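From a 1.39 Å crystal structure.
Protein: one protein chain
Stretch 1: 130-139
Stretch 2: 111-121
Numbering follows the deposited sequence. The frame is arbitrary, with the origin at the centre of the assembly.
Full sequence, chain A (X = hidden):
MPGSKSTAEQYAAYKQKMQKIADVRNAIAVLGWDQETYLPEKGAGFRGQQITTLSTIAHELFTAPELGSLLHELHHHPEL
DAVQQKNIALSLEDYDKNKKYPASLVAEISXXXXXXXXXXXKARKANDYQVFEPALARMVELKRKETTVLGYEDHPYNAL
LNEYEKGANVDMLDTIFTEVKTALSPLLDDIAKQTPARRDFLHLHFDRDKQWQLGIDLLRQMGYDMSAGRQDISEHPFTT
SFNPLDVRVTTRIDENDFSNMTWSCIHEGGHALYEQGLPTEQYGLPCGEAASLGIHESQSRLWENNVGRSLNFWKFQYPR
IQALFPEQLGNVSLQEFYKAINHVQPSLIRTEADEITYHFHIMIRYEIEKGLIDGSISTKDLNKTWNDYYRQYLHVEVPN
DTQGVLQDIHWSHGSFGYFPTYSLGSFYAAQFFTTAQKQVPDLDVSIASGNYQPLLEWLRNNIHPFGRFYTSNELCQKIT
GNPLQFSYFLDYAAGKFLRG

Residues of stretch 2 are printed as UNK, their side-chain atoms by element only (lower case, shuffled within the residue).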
ATOM      1  N   GLN A 130       4.320  22.079  17.038  1.00 31.82           N
ATOM      2  CA  GLN A 130       5.603  22.695  17.356  1.00 34.21           C
ATOM      3  C   GLN A 130       6.451  21.825  18.271  1.00 35.05           C
ATOM      4  O   GLN A 130       7.675  21.990  18.306  1.00 38.56           O
ATOM      5  CB  GLN A 130       5.404  24.100  17.935  1.00 37.96           C
ATOM      6  CG  GLN A 130       4.674  25.050  16.996  1.00 42.90           C
ATOM      7  CD  GLN A 130       5.407  25.267  15.677  1.00 49.36           C
ATOM      8  OE1 GLN A 130       6.605  25.001  15.563  1.00 51.89           O
ATOM      9  NE2 GLN A 130       4.681  25.743  14.670  1.00 51.05           N
ATOM     10  N   VAL A 131       5.831  20.895  18.999  1.00 34.80           N
ATOM     11  CA  VAL A 131       6.597  19.908  19.754  1.00 33.49           C
ATOM     12  C   VAL A 131       7.374  19.003  18.807  1.00 42.25           C
ATOM     13  O   VAL A 131       8.530  18.643  19.069  1.00 43.17           O
ATOM     14  CB  VAL A 131       5.657  19.107  20.674  1.00 32.29           C
ATOM     15  CG1 VAL A 131       6.371  17.900  21.246  1.00 30.78           C
ATOM     16  CG2 VAL A 131       5.122  19.993  21.787  1.00 34.24           C
ATOM     17  N   PHE A 132       6.752  18.624  17.689  1.00 37.97           N
ATOM     18  CA  PHE A 132       7.373  17.756  16.698  1.00 33.63           C
ATOM     19  C   PHE A 132       8.322  18.511  15.782  1.00 26.71           C
ATOM     20  O   PHE A 132       9.203  17.891  15.177  1.00 28.42           O
ATOM     21  CB  PHE A 132       6.255  17.105  15.867  1.00 27.24           C
ATOM     22  CG  PHE A 132       6.723  16.061  14.880  1.00 30.14           C
ATOM     23  CD1 PHE A 132       7.500  14.990  15.284  1.00 27.31           C
ATOM     24  CD2 PHE A 132       6.341  16.136  13.544  1.00 31.82           C
ATOM     25  CE1 PHE A 132       7.910  14.019  14.372  1.00 23.12           C
ATOM     26  CE2 PHE A 132       6.751  15.176  12.630  1.00 31.32           C
ATOM     27  CZ  PHE A 132       7.535  14.115  13.046  1.00 27.56           C
ATOM     28  N   GLU A 133       8.171  19.831  15.681  1.00 29.45           N
ATOM     29  CA  GLU A 133       8.852  20.576  14.625  1.00 25.24           C
ATOM     30  C   GLU A 133      10.374  20.437  14.608  1.00 34.84           C
ATOM     31  O   GLU A 133      10.934  20.292  13.507  1.00 33.10           O
ATOM     32  CB  GLU A 133       8.389  22.040  14.613  1.00 28.82           C
ATOM     33  CG  GLU A 133       8.858  22.819  13.412  1.00 27.54           C
ATOM     34  CD  GLU A 133      10.309  23.263  13.533  1.00 37.61           C
ATOM     35  OE1 GLU A 133      10.809  23.391  14.669  1.00 41.13           O
ATOM     36  OE2 GLU A 133      10.967  23.446  12.494  1.00 38.72           O
ATOM     37  N   PRO A 134      11.100  20.520  15.731  1.00 34.49           N
ATOM     38  CA  PRO A 134      12.569  20.382  15.640  1.00 34.28           C
ATOM     39  C   PRO A 134      13.029  19.033  15.105  1.00 28.79           C
ATOM     40  O   PRO A 134      13.932  18.977  14.250  1.00 29.85           O
ATOM     41  CB  PRO A 134      13.031  20.641  17.083  1.00 40.06           C
ATOM     42  CG  PRO A 134      11.957  21.490  17.672  1.00 39.66           C
ATOM     43  CD  PRO A 134      10.679  20.964  17.072  1.00 43.91           C
ATOM     44  N   ALA A 135      12.432  17.940  15.591  1.00 26.04           N
ATOM     45  CA  ALA A 135      12.775  16.614  15.079  1.00 22.61           C
ATOM     46  C   ALA A 135      12.484  16.509  13.586  1.00 31.05           C
ATOM     47  O   ALA A 135      13.284  15.946  12.826  1.00 33.56           O
ATOM     48  CB  ALA A 135      12.037  15.526  15.858  1.00 25.05           C
ATOM     49  N   LEU A 136      11.356  17.073  13.141  1.00 26.94           N
ATOM     50  CA  LEU A 136      11.028  17.021  11.719  1.00 26.83           C
ATOM     51  C   LEU A 136      11.999  17.859  10.894  1.00 26.26           C
ATOM     52  O   LEU A 136      12.356  17.483   9.773  1.00 25.11           O
ATOM     53  CB  LEU A 136       9.582  17.461  11.479  1.00 27.12           C
ATOM     54  CG  LEU A 136       9.115  17.283  10.030  1.00 26.20           C
ATOM     55  CD1 LEU A 136       9.098  15.804   9.654  1.00 22.47           C
ATOM     56  CD2 LEU A 136       7.746  17.926   9.785  1.00 19.28           C
ATOM     57  N   ALA A 137      12.442  18.997  11.430  1.00 26.29           N
ATOM     58  CA  ALA A 137      13.430  19.811  10.727  1.00 24.82           C
ATOM     59  C   ALA A 137      14.741  19.051  10.552  1.00 24.75           C
ATOM     60  O   ALA A 137      15.342  19.071   9.467  1.00 26.47           O
ATOM     61  CB  ALA A 137      13.671  21.104  11.504  1.00 26.65           C
ATOM     62  N   ARG A 138      15.191  18.375  11.612  1.00 26.57           N
ATOM     63  CA  ARG A 138      16.386  17.532  11.527  1.00 29.51           C
ATOM     64  C   ARG A 138      16.211  16.425  10.484  1.00 26.95           C
ATOM     65  O   ARG A 138      17.093  16.200   9.637  1.00 29.25           O
ATOM     66  CB  ARG A 138      16.688  16.953  12.912  1.00 31.87           C
ATOM     67  CG  ARG A 138      17.831  15.950  12.977  1.00 31.89           C
ATOM     68  CD  ARG A 138      19.121  16.509  12.415  1.00 34.71           C
ATOM     69  NE  ARG A 138      20.254  15.654  12.768  1.00 37.64           N
ATOM     70  CZ  ARG A 138      21.489  15.813  12.305  1.00 37.29           C
ATOM     71  NH1 ARG A 138      21.764  16.796  11.459  1.00 37.89           N
ATOM     72  NH2 ARG A 138      22.450  14.981  12.685  1.00 35.50           N
ATOM     73  N   MET A 139      15.066  15.733  10.529  1.00 26.21           N
ATOM     74  CA  MET A 139      14.770  14.680   9.560  1.00 24.71           C
ATOM     75  C   MET A 139      14.847  15.203   8.130  1.00 20.88           C
ATOM     76  O   MET A 139      15.461  14.576   7.258  1.00 24.37           O
ATOM     77  CB  MET A 139      13.381  14.102   9.830  1.00 23.41           C
ATOM     78  CG  MET A 139      12.970  12.988   8.862  1.00 25.17           C
ATOM     79  SD  MET A 139      14.052  11.542   8.977  1.00 25.97           S
ATOM     80  CE  MET A 139      13.513  10.864  10.535  1.00 24.02           C
ATOM     81  N   UNK A 111      19.693   8.067  14.410  1.00 28.28           N
ATOM     82  CA  UNK A 111      19.491   8.881  15.609  1.00 33.53           C
ATOM     83  C   UNK A 111      18.303   9.821  15.430  1.00 26.27           C
ATOM     84  O   UNK A 111      17.452   9.952  16.323  1.00 30.15           O
ATOM     85  c   UNK A 111      23.301   9.702  15.991  1.00 44.31           C
ATOM     86  o   UNK A 111      23.202  10.943  15.861  1.00 47.91           O
ATOM     87  o   UNK A 111      24.406   9.116  15.989  1.00 40.89           O
ATOM     88  c   UNK A 111      22.025   8.871  16.145  1.00 40.11           C
ATOM     89  c   UNK A 111      20.756   9.689  15.910  1.00 35.87           C
ATOM     90  N   UNK A 112      18.222  10.467  14.265  1.00 28.86           N
ATOM     91  CA  UNK A 112      17.137  11.406  14.008  1.00 29.01           C
ATOM     92  C   UNK A 112      15.792  10.700  13.920  1.00 31.16           C
ATOM     93  O   UNK A 112      14.769  11.273  14.307  1.00 31.65           O
ATOM     94  c   UNK A 112      17.421  12.199  12.734  1.00 23.88           C
ATOM     95  N   UNK A 113      15.768   9.454  13.441  1.00 28.48           N
ATOM     96  CA  UNK A 113      14.515   8.707  13.435  1.00 28.23           C
ATOM     97  C   UNK A 113      14.060   8.373  14.854  1.00 32.32           C
ATOM     98  O   UNK A 113      12.871   8.495  15.175  1.00 26.71           O
ATOM     99  c   UNK A 113      14.644   7.450  12.572  1.00 25.74           C
ATOM    100  o   UNK A 113      15.110   7.806  11.264  1.00 25.20           O
ATOM    101  c   UNK A 113      13.290   6.766  12.433  1.00 30.37           C
ATOM    102  N   UNK A 114      14.988   7.957  15.723  1.00 29.36           N
ATOM    103  CA  UNK A 114      14.619   7.743  17.126  1.00 35.64           C
ATOM    104  C   UNK A 114      14.027   9.013  17.735  1.00 32.85           C
ATOM    105  O   UNK A 114      12.967   8.989  18.392  1.00 34.69           O
ATOM    106  c   UNK A 114      15.851   7.311  17.926  1.00 39.43           C
ATOM    107  c   UNK A 114      16.359   5.944  17.527  1.00 48.19           C
ATOM    108  n   UNK A 114      17.595   5.639  17.910  1.00 51.06           N
ATOM    109  o   UNK A 114      15.650   5.164  16.887  1.00 50.90           O
ATOM    110  N   UNK A 115      14.714  10.137  17.527  1.00 27.84           N
ATOM    111  CA  UNK A 115      14.261  11.399  18.101  1.00 30.99           C
ATOM    112  C   UNK A 115      12.901  11.800  17.549  1.00 31.79           C
ATOM    113  O   UNK A 115      12.042  12.282  18.296  1.00 30.32           O
ATOM    114  c   UNK A 115      15.308  12.486  17.865  1.00 27.58           C
ATOM    115  o   UNK A 115      17.758  13.481  16.805  1.00 45.64           O
ATOM    116  c   UNK A 115      17.808  12.956  17.918  1.00 38.29           C
ATOM    117  n   UNK A 115      18.857  13.085  18.724  1.00 40.71           N
ATOM    118  c   UNK A 115      16.666  12.101  18.437  1.00 31.10           C
ATOM    119  N   UNK A 116      12.679  11.578  16.248  1.00 30.50           N
ATOM    120  CA  UNK A 116      11.398  11.914  15.639  1.00 28.71           C
ATOM    121  C   UNK A 116      10.278  11.036  16.178  1.00 34.29           C
ATOM    122  O   UNK A 116       9.156  11.508  16.367  1.00 37.22           O
ATOM    123  c   UNK A 116      11.494  11.814  14.114  1.00 30.49           C
ATOM    124  N   UNK A 117      10.559   9.756  16.428  1.00 37.54           N
ATOM    125  CA  UNK A 117       9.560   8.875  17.028  1.00 40.66           C
ATOM    126  C   UNK A 117       9.098   9.419  18.378  1.00 40.76           C
ATOM    127  O   UNK A 117       7.888   9.587  18.627  1.00 35.38           O
ATOM    128  c   UNK A 117       9.874   6.275  19.367  1.00 53.18           C
ATOM    129  c   UNK A 117       9.221   5.375  20.193  1.00 52.30           C
ATOM    130  c   UNK A 117       8.343   5.788  17.608  1.00 49.04           C
ATOM    131  c   UNK A 117       7.685   4.884  18.425  1.00 48.30           C
ATOM    132  c   UNK A 117       9.437   6.508  18.068  1.00 48.43           C
ATOM    133  c   UNK A 117       8.128   4.683  19.716  1.00 51.87           C
ATOM    134  o   UNK A 117       7.479   3.786  20.535  1.00 53.55           O
ATOM    135  c   UNK A 117      10.167   7.476  17.166  1.00 44.06           C
ATOM    136  N   UNK A 118      10.059   9.737  19.253  1.00 41.88           N
ATOM    137  CA  UNK A 118       9.689  10.247  20.575  1.00 43.15           C
ATOM    138  C   UNK A 118       8.982  11.601  20.481  1.00 35.66           C
ATOM    139  O   UNK A 118       7.983  11.849  21.179  1.00 33.27           O
ATOM    140  c   UNK A 118      12.618   8.343  21.569  1.00 50.78           C
ATOM    141  c   UNK A 118      10.918  10.306  21.482  1.00 47.15           C
ATOM    142  n   UNK A 118      12.579   7.099  22.152  1.00 51.31           N
ATOM    143  c   UNK A 118      11.445   8.956  21.857  1.00 50.85           C
ATOM    144  n   UNK A 118      10.718   8.056  22.607  1.00 52.44           N
ATOM    145  c   UNK A 118      11.421   6.952  22.772  1.00 51.60           C
ATOM    146  N   UNK A 119       9.470  12.481  19.605  1.00 30.46           N
ATOM    147  CA  UNK A 119       8.884  13.810  19.478  1.00 30.89           C
ATOM    148  C   UNK A 119       7.478  13.744  18.899  1.00 37.32           C
ATOM    149  O   UNK A 119       6.608  14.524  19.286  1.00 36.64           O
ATOM    150  c   UNK A 119       9.780  14.695  18.614  1.00 33.02           C
ATOM    151  N   UNK A 120       7.235  12.808  17.981  1.00 39.94           N
ATOM    152  CA  UNK A 120       5.909  12.652  17.399  1.00 42.08           C
ATOM    153  C   UNK A 120       4.915  12.162  18.438  1.00 42.61           C
ATOM    154  O   UNK A 120       3.784  12.663  18.511  1.00 40.05           O
ATOM    155  n   UNK A 120       3.255  12.304  13.813  1.00 27.81           N
ATOM    156  c   UNK A 120       1.674   9.041  14.437  1.00 26.30           C
ATOM    157  c   UNK A 120       3.828  10.625  15.182  1.00 28.94           C
ATOM    158  c   UNK A 120       2.597   8.587  15.393  1.00 25.60           C
ATOM    159  c   UNK A 120       3.671   9.365  15.771  1.00 31.60           C
ATOM    160  c   UNK A 120       4.399  12.671  14.481  1.00 29.13           C
ATOM    161  c   UNK A 120       1.799  10.269  13.846  1.00 24.39           C
ATOM    162  c   UNK A 120       5.984  11.672  16.228  1.00 35.01           C
ATOM    163  c   UNK A 120       2.881  11.055  14.228  1.00 23.14           C
ATOM    164  c   UNK A 120       4.784  11.677  15.333  1.00 30.01           C
ATOM    165  N   UNK A 121       5.320  11.185  19.257  1.00 41.21           N
ATOM    166  CA  UNK A 121       4.429  10.716  20.317  1.00 38.16           C
ATOM    167  C   UNK A 121       4.060  11.861  21.258  1.00 41.68           C
ATOM    168  O   UNK A 121       2.875  12.102  21.550  1.00 39.57           O
ATOM    169  c   UNK A 121       5.096   8.298  20.156  1.00 35.66           C
ATOM    170  c   UNK A 121       5.056   9.527  21.064  1.00 35.34           C
ATOM    171  c   UNK A 121       4.291   9.239  22.349  1.00 35.18           C
ATOM    172  c   UNK A 121       3.722   7.761  19.783  1.00 29.45           C
TER

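Position 111, the first of the stretch, has three side-chain carbons in a row, the third carrying two oxygens. That terminal carboxylate makes it Glu 111, which lies beyond contact distance of the facing stretch. Position 112 has a single side-chain carbon, CB, which points toward the other helix and lies 3.8 Å from Arg 138 CG, so that the aliphatic part of the arginine packs on the methyl group; it is Ala 112.

At 113 the first carbon bears one oxygen and one carbon, and the oxygen approaches the terminal methyl of Met 139. This fork is that of Thr 113, and the distance from its OG1 to Met 139 CE is 3.5 Å. The hydroxyl is hydrogen-bonded to a residue just outside the stretches. Position 114 shows two carbons, the second carrying one oxygen and one nitrogen, and points away from stretch 1: Asn 114. Position 115 has one carbon more before the same amide end. Its CB points toward the partner, yet the closest contact comes from the backbone, with O of 115 lying 4.1 Å from Ala 135 CB; the residue is Gln 115.

Position 116 again has one carbon only. Here the helices draw close, the CA atoms of Ala 135 and 116 being 4.9 Å apart, and Ala 135 CB rests 3.7 Å from CA of 116, which is Ala 116. Position 117 carries one carbon and then a six-carbon ring bearing an oxygen; it points away and touches nothing on stretch 1, and is Tyr 117. Position 118 carries one carbon and a five-membered ring of three carbons and two nitrogens; it too points away without contact, and is His 118.

A single carbon returns at 119. Its CB meets Ala 135 CB at 3.7 Å and Phe 132 CD1 at 4.0 Å, while O of 119 lies 3.9 Å from Val 131 CG1; this is Ala 119. Position 120 has one carbon followed by fused five- and six-membered rings holding eight carbons and one nitrogen, packed against Phe 132. This is Trp 120: its edge is directed toward the face of Phe 132, with the phenyl and five-membered ring centroids 4.8 Å apart and the planes at 67°. Position 121, four carbons forked at the first with one arm two carbons long, points away and is Ile 121.

The two helices run nearly antiparallel, at 166°, and their axes approach to 8.1 Å. Such closeness is possible because alanines occupy the seam: 112, 116 and 119 on one helix and Ala 135 on the other, whose short side chains let backbone and methyl groups meet directly. Along one side of this seam lie two larger side chains, Phe 132 and Met 139, which leave their helix sideways, but their ends come nearer the partner; Phe 132 CE1 reaches Ala 116 O at 3.4 Å, and Met 139 CE lies 4.2 Å from Ala 116 CB. No hydrogen bond crosses between the stretches, so the contact, burying 492 Å² in all, rests on close packing.

Stretch 2 111-121: EATNQAYHAWI
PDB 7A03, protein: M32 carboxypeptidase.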